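Local coordinates for amino acid adenylation domain-containing protein (Bacillus stratosphericus LAMA 585, PDB 6ULY) that selects a keto acid and probably activates it with ATP as an acyl adenylate, serving as the adenylation domain of a nonribosomal depsipeptide synthetase module, at residues Leu49-Leu60 against Val82-Phe93; Pro253-Asp261 against Trp290-Met298. All coordinates share one frame; numbering follows the deposited sequence.

Interaction 1: Leu49-Leu60 against Val82-Phe93; sequences LQGDAERVLTGL and VTAFWACVLGGF. With SO4 (sulfate ion), chain G.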
# COMPACT_ATOMS: atom_id res chain seq x y z
N LEU A 49 -3.18 -15.88 37.84
CA LEU A 49 -2.82 -15.81 36.43
C LEU A 49 -1.68 -16.76 36.11
O LEU A 49 -1.72 -17.48 35.10
CB LEU A 49 -2.44 -14.37 36.07
CG LEU A 49 -1.89 -14.12 34.66
CD1 LEU A 49 -2.87 -14.58 33.58
CD2 LEU A 49 -1.55 -12.65 34.49
N GLN A 50 -0.66 -16.82 36.97
CA GLN A 50 0.47 -17.71 36.71
C GLN A 50 0.01 -19.16 36.64
O GLN A 50 0.38 -19.90 35.72
CB GLN A 50 1.53 -17.52 37.79
CG GLN A 50 2.86 -18.21 37.48
CD GLN A 50 3.90 -17.97 38.56
OE1 GLN A 50 3.56 -17.72 39.71
NE2 GLN A 50 5.17 -18.05 38.18
N GLY A 51 -0.79 -19.59 37.62
CA GLY A 51 -1.31 -20.95 37.58
C GLY A 51 -2.24 -21.19 36.42
O GLY A 51 -2.15 -22.20 35.73
N ASP A 52 -3.17 -20.25 36.18
CA ASP A 52 -4.03 -20.35 35.01
C ASP A 52 -3.20 -20.45 33.73
O ASP A 52 -3.49 -21.29 32.86
CB ASP A 52 -4.97 -19.15 34.94
CG ASP A 52 -6.04 -19.21 36.02
OD1 ASP A 52 -6.38 -20.33 36.44
OD2 ASP A 52 -6.54 -18.14 36.43
N ALA A 53 -2.16 -19.62 33.60
CA ALA A 53 -1.31 -19.70 32.42
C ALA A 53 -0.63 -21.05 32.32
O ALA A 53 -0.45 -21.59 31.22
CB ALA A 53 -0.28 -18.57 32.44
N GLU A 54 -0.24 -21.62 33.46
CA GLU A 54 0.38 -22.94 33.46
C GLU A 54 -0.62 -24.02 33.07
O GLU A 54 -0.25 -24.99 32.40
CB GLU A 54 0.99 -23.23 34.83
CG GLU A 54 2.29 -22.48 35.10
CD GLU A 54 2.70 -22.48 36.56
OE1 GLU A 54 3.80 -21.97 36.87
OE2 GLU A 54 1.92 -22.99 37.39
N ARG A 55 -1.88 -23.86 33.46
CA ARG A 55 -2.91 -24.81 33.04
C ARG A 55 -3.10 -24.75 31.53
O ARG A 55 -3.05 -25.77 30.83
CB ARG A 55 -4.22 -24.54 33.77
CG ARG A 55 -4.13 -24.70 35.28
CD ARG A 55 -5.50 -24.59 35.95
NE ARG A 55 -5.38 -24.19 37.36
CZ ARG A 55 -5.01 -25.00 38.34
NH1 ARG A 55 -4.73 -26.27 38.09
NH2 ARG A 55 -4.93 -24.55 39.59
N VAL A 56 -3.30 -23.54 30.99
CA VAL A 56 -3.43 -23.39 29.55
C VAL A 56 -2.19 -23.95 28.85
O VAL A 56 -2.29 -24.54 27.76
CB VAL A 56 -3.68 -21.92 29.17
CG1 VAL A 56 -3.67 -21.75 27.66
CG2 VAL A 56 -5.00 -21.45 29.75
N LEU A 57 -1.02 -23.79 29.46
CA LEU A 57 0.21 -24.30 28.85
C LEU A 57 0.15 -25.81 28.68
O LEU A 57 0.70 -26.34 27.71
CB LEU A 57 1.42 -23.90 29.70
CG LEU A 57 2.77 -24.48 29.27
CD1 LEU A 57 3.15 -24.02 27.87
CD2 LEU A 57 3.85 -24.10 30.27
N THR A 58 -0.49 -26.51 29.61
CA THR A 58 -0.61 -27.96 29.47
C THR A 58 -1.35 -28.32 28.19
O THR A 58 -0.94 -29.23 27.46
CB THR A 58 -1.34 -28.55 30.68
OG1 THR A 58 -0.55 -28.35 31.86
CG2 THR A 58 -1.59 -30.04 30.47
N GLY A 59 -2.45 -27.62 27.91
CA GLY A 59 -3.22 -27.93 26.72
C GLY A 59 -2.48 -27.57 25.44
O GLY A 59 -2.53 -28.32 24.46
N LEU A 60 -1.79 -26.43 25.43
CA LEU A 60 -1.05 -26.03 24.24
C LEU A 60 0.03 -27.04 23.90
O LEU A 60 0.20 -27.41 22.73
CB LEU A 60 -0.45 -24.63 24.43
CG LEU A 60 -1.45 -23.50 24.64
CD1 LEU A 60 -0.74 -22.17 24.84
CD2 LEU A 60 -2.42 -23.41 23.47
N VAL A 82 -5.66 -12.69 28.12
CA VAL A 82 -4.57 -12.47 29.07
C VAL A 82 -3.95 -13.79 29.50
O VAL A 82 -2.73 -13.94 29.55
CB VAL A 82 -5.09 -11.68 30.29
CG1 VAL A 82 -4.07 -11.71 31.42
CG2 VAL A 82 -5.42 -10.25 29.91
N THR A 83 -4.80 -14.77 29.82
CA THR A 83 -4.29 -16.07 30.25
C THR A 83 -3.57 -16.78 29.12
O THR A 83 -2.51 -17.38 29.33
CB THR A 83 -5.45 -16.94 30.77
OG1 THR A 83 -6.09 -16.27 31.86
CG2 THR A 83 -4.95 -18.30 31.24
N ALA A 84 -4.14 -16.73 27.91
CA ALA A 84 -3.50 -17.36 26.76
C ALA A 84 -2.16 -16.71 26.45
O ALA A 84 -1.21 -17.39 26.05
CB ALA A 84 -4.43 -17.29 25.56
N PHE A 85 -2.08 -15.39 26.61
CA PHE A 85 -0.83 -14.69 26.34
C PHE A 85 0.28 -15.18 27.26
O PHE A 85 1.41 -15.42 26.81
CB PHE A 85 -1.03 -13.19 26.51
CG PHE A 85 0.24 -12.39 26.41
CD1 PHE A 85 0.70 -11.96 25.18
CD2 PHE A 85 0.96 -12.05 27.54
CE1 PHE A 85 1.86 -11.22 25.08
CE2 PHE A 85 2.12 -11.31 27.45
CZ PHE A 85 2.58 -10.90 26.21
N TRP A 86 -0.02 -15.35 28.54
CA TRP A 86 1.02 -15.73 29.49
C TRP A 86 1.34 -17.22 29.40
O TRP A 86 2.50 -17.60 29.60
CB TRP A 86 0.59 -15.34 30.89
CG TRP A 86 0.70 -13.86 31.10
CD1 TRP A 86 -0.32 -12.96 31.14
CD2 TRP A 86 1.91 -13.11 31.26
NE1 TRP A 86 0.18 -11.70 31.34
CE2 TRP A 86 1.55 -11.76 31.41
CE3 TRP A 86 3.27 -13.46 31.30
CZ2 TRP A 86 2.49 -10.76 31.60
CZ3 TRP A 86 4.19 -12.45 31.48
CH2 TRP A 86 3.80 -11.12 31.63
N ALA A 87 0.36 -18.06 29.06
CA ALA A 87 0.69 -19.44 28.73
C ALA A 87 1.73 -19.49 27.62
O ALA A 87 2.71 -20.25 27.71
CB ALA A 87 -0.58 -20.19 28.32
N CYS A 88 1.56 -18.67 26.58
CA CYS A 88 2.53 -18.63 25.49
C CYS A 88 3.88 -18.13 25.97
O CYS A 88 4.92 -18.68 25.61
CB CYS A 88 2.00 -17.75 24.36
SG CYS A 88 0.58 -18.43 23.47
N VAL A 89 3.89 -17.07 26.78
CA VAL A 89 5.13 -16.60 27.39
C VAL A 89 5.82 -17.73 28.14
O VAL A 89 7.04 -17.90 28.05
CB VAL A 89 4.84 -15.40 28.32
CG1 VAL A 89 6.06 -15.10 29.19
CG2 VAL A 89 4.44 -14.19 27.50
N LEU A 90 5.06 -18.52 28.90
CA LEU A 90 5.67 -19.61 29.67
C LEU A 90 6.24 -20.68 28.74
O LEU A 90 7.32 -21.22 28.99
CB LEU A 90 4.66 -20.23 30.63
CG LEU A 90 4.20 -19.36 31.80
CD1 LEU A 90 3.19 -20.11 32.65
CD2 LEU A 90 5.39 -18.92 32.65
N GLY A 91 5.52 -21.00 27.67
CA GLY A 91 5.96 -22.04 26.77
C GLY A 91 6.97 -21.61 25.73
O GLY A 91 7.43 -22.46 24.95
N GLY A 92 7.35 -20.34 25.69
CA GLY A 92 8.18 -19.86 24.60
C GLY A 92 7.44 -19.73 23.30
O GLY A 92 8.08 -19.56 22.25
N PHE A 93 6.12 -19.82 23.33
CA PHE A 93 5.31 -19.62 22.14
C PHE A 93 5.16 -18.13 21.89
O PHE A 93 5.23 -17.31 22.81
CB PHE A 93 3.94 -20.28 22.32
CG PHE A 93 4.00 -21.65 22.93
CD1 PHE A 93 4.98 -22.55 22.55
CD2 PHE A 93 3.10 -22.03 23.91
CE1 PHE A 93 5.04 -23.81 23.11
CE2 PHE A 93 3.16 -23.28 24.48
CZ PHE A 93 4.13 -24.18 24.09
S SO4 G . -2.76 -28.29 39.82
O1 SO4 G . -1.69 -27.80 39.02
O2 SO4 G . -3.85 -28.68 38.98
O3 SO4 G . -2.29 -29.46 40.54
O4 SO4 G . -3.19 -27.23 40.74

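Interaction 2: Pro253-Asp261 against Trp290-Met298; sequences PLRWLDWMD and WDLSAMTCM. With SO4 (sulfate ion), chain N; SO4 (sulfate ion), chain O.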
# COMPACT_ATOMS: atom_id res chain seq x y z
N PRO A 253 -20.53 4.83 26.42
CA PRO A 253 -19.27 5.49 26.82
C PRO A 253 -19.22 5.93 28.28
O PRO A 253 -18.14 5.91 28.89
CB PRO A 253 -19.19 6.69 25.87
CG PRO A 253 -19.95 6.25 24.66
CD PRO A 253 -21.07 5.40 25.17
N LEU A 254 -20.36 6.32 28.86
CA LEU A 254 -20.35 6.77 30.25
C LEU A 254 -19.93 5.67 31.21
O LEU A 254 -19.61 5.97 32.37
CB LEU A 254 -21.72 7.31 30.64
CG LEU A 254 -22.09 8.67 30.06
CD1 LEU A 254 -23.47 9.10 30.55
CD2 LEU A 254 -21.05 9.73 30.39
N ARG A 255 -19.92 4.41 30.77
CA ARG A 255 -19.38 3.34 31.60
C ARG A 255 -17.93 3.62 31.99
O ARG A 255 -17.50 3.20 33.07
CB ARG A 255 -19.47 2.01 30.87
CG ARG A 255 -20.86 1.43 30.91
CD ARG A 255 -21.00 0.23 30.00
NE ARG A 255 -22.36 -0.28 30.07
CZ ARG A 255 -22.89 -1.13 29.20
NH1 ARG A 255 -22.19 -1.56 28.16
NH2 ARG A 255 -24.15 -1.53 29.36
N TRP A 256 -17.17 4.29 31.13
CA TRP A 256 -15.83 4.71 31.50
C TRP A 256 -15.86 5.44 32.84
O TRP A 256 -15.07 5.13 33.75
CB TRP A 256 -15.24 5.60 30.41
CG TRP A 256 -13.74 5.67 30.37
CD1 TRP A 256 -12.85 4.90 31.08
CD2 TRP A 256 -12.94 6.55 29.57
NE1 TRP A 256 -11.56 5.25 30.77
CE2 TRP A 256 -11.59 6.26 29.84
CE3 TRP A 256 -13.24 7.56 28.65
CZ2 TRP A 256 -10.54 6.95 29.23
CZ3 TRP A 256 -12.20 8.24 28.04
CH2 TRP A 256 -10.87 7.93 28.33
N LEU A 257 -16.76 6.40 32.98
CA LEU A 257 -16.88 7.12 34.24
C LEU A 257 -17.23 6.16 35.38
O LEU A 257 -16.56 6.15 36.42
CB LEU A 257 -17.93 8.23 34.12
CG LEU A 257 -17.66 9.27 33.03
CD1 LEU A 257 -18.63 10.44 33.17
CD2 LEU A 257 -16.22 9.76 33.07
N ASP A 258 -18.27 5.35 35.19
CA ASP A 258 -18.66 4.39 36.23
C ASP A 258 -17.48 3.55 36.67
O ASP A 258 -17.29 3.29 37.86
CB ASP A 258 -19.76 3.46 35.71
CG ASP A 258 -21.00 4.20 35.26
OD1 ASP A 258 -21.09 5.42 35.50
OD2 ASP A 258 -21.87 3.54 34.66
N TRP A 259 -16.69 3.09 35.70
CA TRP A 259 -15.59 2.18 36.00
C TRP A 259 -14.49 2.90 36.78
O TRP A 259 -14.01 2.39 37.80
CB TRP A 259 -15.04 1.59 34.70
CG TRP A 259 -16.00 0.66 33.99
CD1 TRP A 259 -17.02 -0.05 34.56
CD2 TRP A 259 -16.03 0.35 32.59
NE1 TRP A 259 -17.67 -0.79 33.60
CE2 TRP A 259 -17.09 -0.56 32.38
CE3 TRP A 259 -15.26 0.75 31.49
CZ2 TRP A 259 -17.40 -1.08 31.13
CZ3 TRP A 259 -15.57 0.23 30.24
CH2 TRP A 259 -16.63 -0.67 30.07
N MET A 260 -14.08 4.08 36.31
CA MET A 260 -13.08 4.84 37.05
C MET A 260 -13.53 5.06 38.49
O MET A 260 -12.71 5.03 39.41
CB MET A 260 -12.83 6.18 36.37
CG MET A 260 -11.98 6.09 35.11
SD MET A 260 -12.15 7.54 34.07
CE MET A 260 -11.44 8.82 35.11
N ASP A 261 -14.82 5.29 38.69
CA ASP A 261 -15.35 5.57 40.02
C ASP A 261 -15.44 4.29 40.85
O ASP A 261 -15.00 4.25 42.00
CB ASP A 261 -16.72 6.23 39.89
CG ASP A 261 -17.48 6.27 41.19
OD1 ASP A 261 -17.45 7.32 41.88
OD2 ASP A 261 -18.12 5.25 41.53
N TRP A 290 -20.25 11.00 39.86
CA TRP A 290 -19.08 10.15 39.92
C TRP A 290 -18.04 10.77 40.84
O TRP A 290 -17.96 12.00 40.96
CB TRP A 290 -18.46 9.92 38.54
CG TRP A 290 -19.36 9.27 37.55
CD1 TRP A 290 -19.48 7.93 37.30
CD2 TRP A 290 -20.25 9.92 36.64
NE1 TRP A 290 -20.40 7.71 36.30
CE2 TRP A 290 -20.89 8.92 35.88
CE3 TRP A 290 -20.58 11.26 36.40
CZ2 TRP A 290 -21.84 9.22 34.90
CZ3 TRP A 290 -21.52 11.56 35.43
CH2 TRP A 290 -22.13 10.54 34.69
N ASP A 291 -17.25 9.92 41.48
CA ASP A 291 -16.07 10.35 42.22
C ASP A 291 -14.85 9.95 41.39
O ASP A 291 -14.51 8.77 41.32
CB ASP A 291 -16.04 9.74 43.61
CG ASP A 291 -14.93 10.34 44.47
OD1 ASP A 291 -14.15 11.16 43.95
OD2 ASP A 291 -14.86 9.98 45.67
N LEU A 292 -14.22 10.94 40.76
CA LEU A 292 -13.03 10.72 39.94
C LEU A 292 -11.80 11.36 40.56
O LEU A 292 -10.87 11.76 39.85
CB LEU A 292 -13.26 11.24 38.52
CG LEU A 292 -14.49 10.67 37.81
CD1 LEU A 292 -14.71 11.36 36.47
CD2 LEU A 292 -14.38 9.17 37.62
N SER A 293 -11.77 11.46 41.89
CA SER A 293 -10.68 12.12 42.59
C SER A 293 -9.42 11.27 42.64
O SER A 293 -8.33 11.81 42.87
CB SER A 293 -11.11 12.49 44.01
OG SER A 293 -11.51 11.34 44.74
N ALA A 294 -9.54 9.95 42.44
CA ALA A 294 -8.37 9.08 42.44
C ALA A 294 -7.61 9.10 41.12
O ALA A 294 -6.43 8.73 41.09
CB ALA A 294 -8.78 7.65 42.77
N MET A 295 -8.26 9.50 40.03
CA MET A 295 -7.63 9.47 38.71
C MET A 295 -6.50 10.49 38.65
O MET A 295 -6.71 11.69 38.88
CB MET A 295 -8.67 9.75 37.63
CG MET A 295 -8.11 9.83 36.20
SD MET A 295 -7.21 8.34 35.68
CE MET A 295 -8.41 7.05 36.03
N THR A 296 -5.29 10.02 38.32
CA THR A 296 -4.14 10.89 38.16
C THR A 296 -3.56 10.90 36.76
O THR A 296 -2.83 11.84 36.42
CB THR A 296 -3.03 10.49 39.15
OG1 THR A 296 -2.62 9.14 38.90
CG2 THR A 296 -3.51 10.62 40.59
N CYS A 297 -3.86 9.89 35.93
CA CYS A 297 -3.19 9.72 34.65
C CYS A 297 -4.20 9.23 33.62
O CYS A 297 -4.58 8.05 33.62
CB CYS A 297 -2.03 8.74 34.78
SG CYS A 297 -1.27 8.24 33.22
N MET A 298 -4.63 10.12 32.73
CA MET A 298 -5.50 9.77 31.61
C MET A 298 -4.68 9.98 30.33
O MET A 298 -4.64 11.07 29.78
CB MET A 298 -6.77 10.60 31.59
CG MET A 298 -7.59 10.52 32.85
SD MET A 298 -9.28 11.08 32.57
CE MET A 298 -9.98 9.63 31.79
S SO4 N . -24.99 -3.21 26.26
O1 SO4 N . -23.63 -2.77 26.20
O2 SO4 N . -25.30 -4.00 25.10
O3 SO4 N . -25.19 -3.99 27.45
O4 SO4 N . -25.86 -2.06 26.30
S SO4 O . -25.03 -2.86 32.87
O1 SO4 O . -23.63 -2.55 32.83
O2 SO4 O . -25.76 -1.88 32.13
O3 SO4 O . -25.25 -4.16 32.31
O4 SO4 O . -25.48 -2.85 34.24

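Interaction 1: Leu49-Leu60 against Val82-Phe93
A53 and A87 bring the two helices together: their CA atoms are 4.2 Å apart, and the methyl carbon CB of A87 rests 3.2 Å from the carbonyl O of A53. With so little bulk at this point, the axes of the short helical segments 49-60 and 82-91 approach to 7.7 Å and cross at -70°. Each alanine is a knob in the other helix's hole, A53 among T83, W86, A87 and L90, A87 among A53, V56, L57 and L60.

T83 divides its branches. With chi1 at -59°, CG2 lies anti to the backbone N and presses on V56 CG2 at a tight 3.5 Å, while OG1 is hydrogen-bonded to H79 O and Q44 NE2. L49 lies across W86 at about a right angle, its CD2 3.6 Å from W86 CD1 and oblique to the indole, whose NE1 is hydrogen-bonded to H231 NE2. L90 sits as a knob among Q50, A53, E54 and L57, its CD1 3.5 Å from E54 CG. At the other end L57 CD1 meets F93 CE2 at 3.5 Å, the two side chains crossing nearly perpendicularly, and L57 CD1 also lies 3.6 Å from G91 CA. There a Schellman motif with G92 at positive phi closes the helix and turns the chain toward F93.

This is knobs-into-holes packing of helix 46-62 on helix 78-91, the connecting helix of the beta-alpha-beta crossover between parallel strands 70-74 and 94-97.

Interaction 2: Pro253-Asp261 against Trp290-Met298
W290 is held in two directions by one turn of helix: D258 takes its N-H within the ring plane, and L257 sits on its face. The bond from W290 NE1 to D258 OD1 is nearly straight (176° at the hydrogen) and OD1 lies only 2° out of the ring plane, though its 2.5 Å length is unusually short and should be read with caution. L257 CB stands 3.4 Å from the centroid of the five-membered ring of W290, a CH-pi contact close to the normal, while CD1 of L257 reaches over the six-membered ring. H320 meets W290 edge-to-face.

One turn on, D261 has CG anti to the backbone N, and its carboxylate reaches the loop: OD1 accepts the backbone N-H of D291 (D291 N to D261 OD1, 2.6 Å) on its anti side, 21° out of plane. D291 OD1 in turn accepts from S293 N, an Asx turn, and also from S293 OG, both from the same face of its plane.

Inside, the contact becomes apolar. M260 CB meets L292 CD2 at 3.6 Å, and M260 CE abuts M295 CE at 3.6 Å and M298 CE at 3.7 Å. M298 CE and M260 SD lie over one face of W256, whose NE1 is hydrogen-bonded to T268 OG1.

Helix 255-262, which precedes strand 267-270, thus packs on the loop entering the adjacent parallel strand 297-301 and on M298 near that strand's start, within the alpha/beta core of the AMP-binding (ANL) fold.

How the interactions relate
Interaction 1 closes before interaction 2 opens along the chain, and both belong to the AMP-binding region of the protein. Their centres lie about 32 Å apart and their nearest atoms about 15 Å, so they do not touch. They belong to different mixed sheets: helix 78-91 of interaction 1 links strands 70-74 and 94-97 of one, whereas interaction 2 runs into strand 297-301 of the other, beside strand 267-270. The two contacts are therefore separate packing units of two sheets. Interaction 1 is the more peripheral, its centre about 26 Å from the chain centre against about 20 Å. In interaction 2 the side chain of M298 lies about 12 Å from the bound keto acyl adenylate.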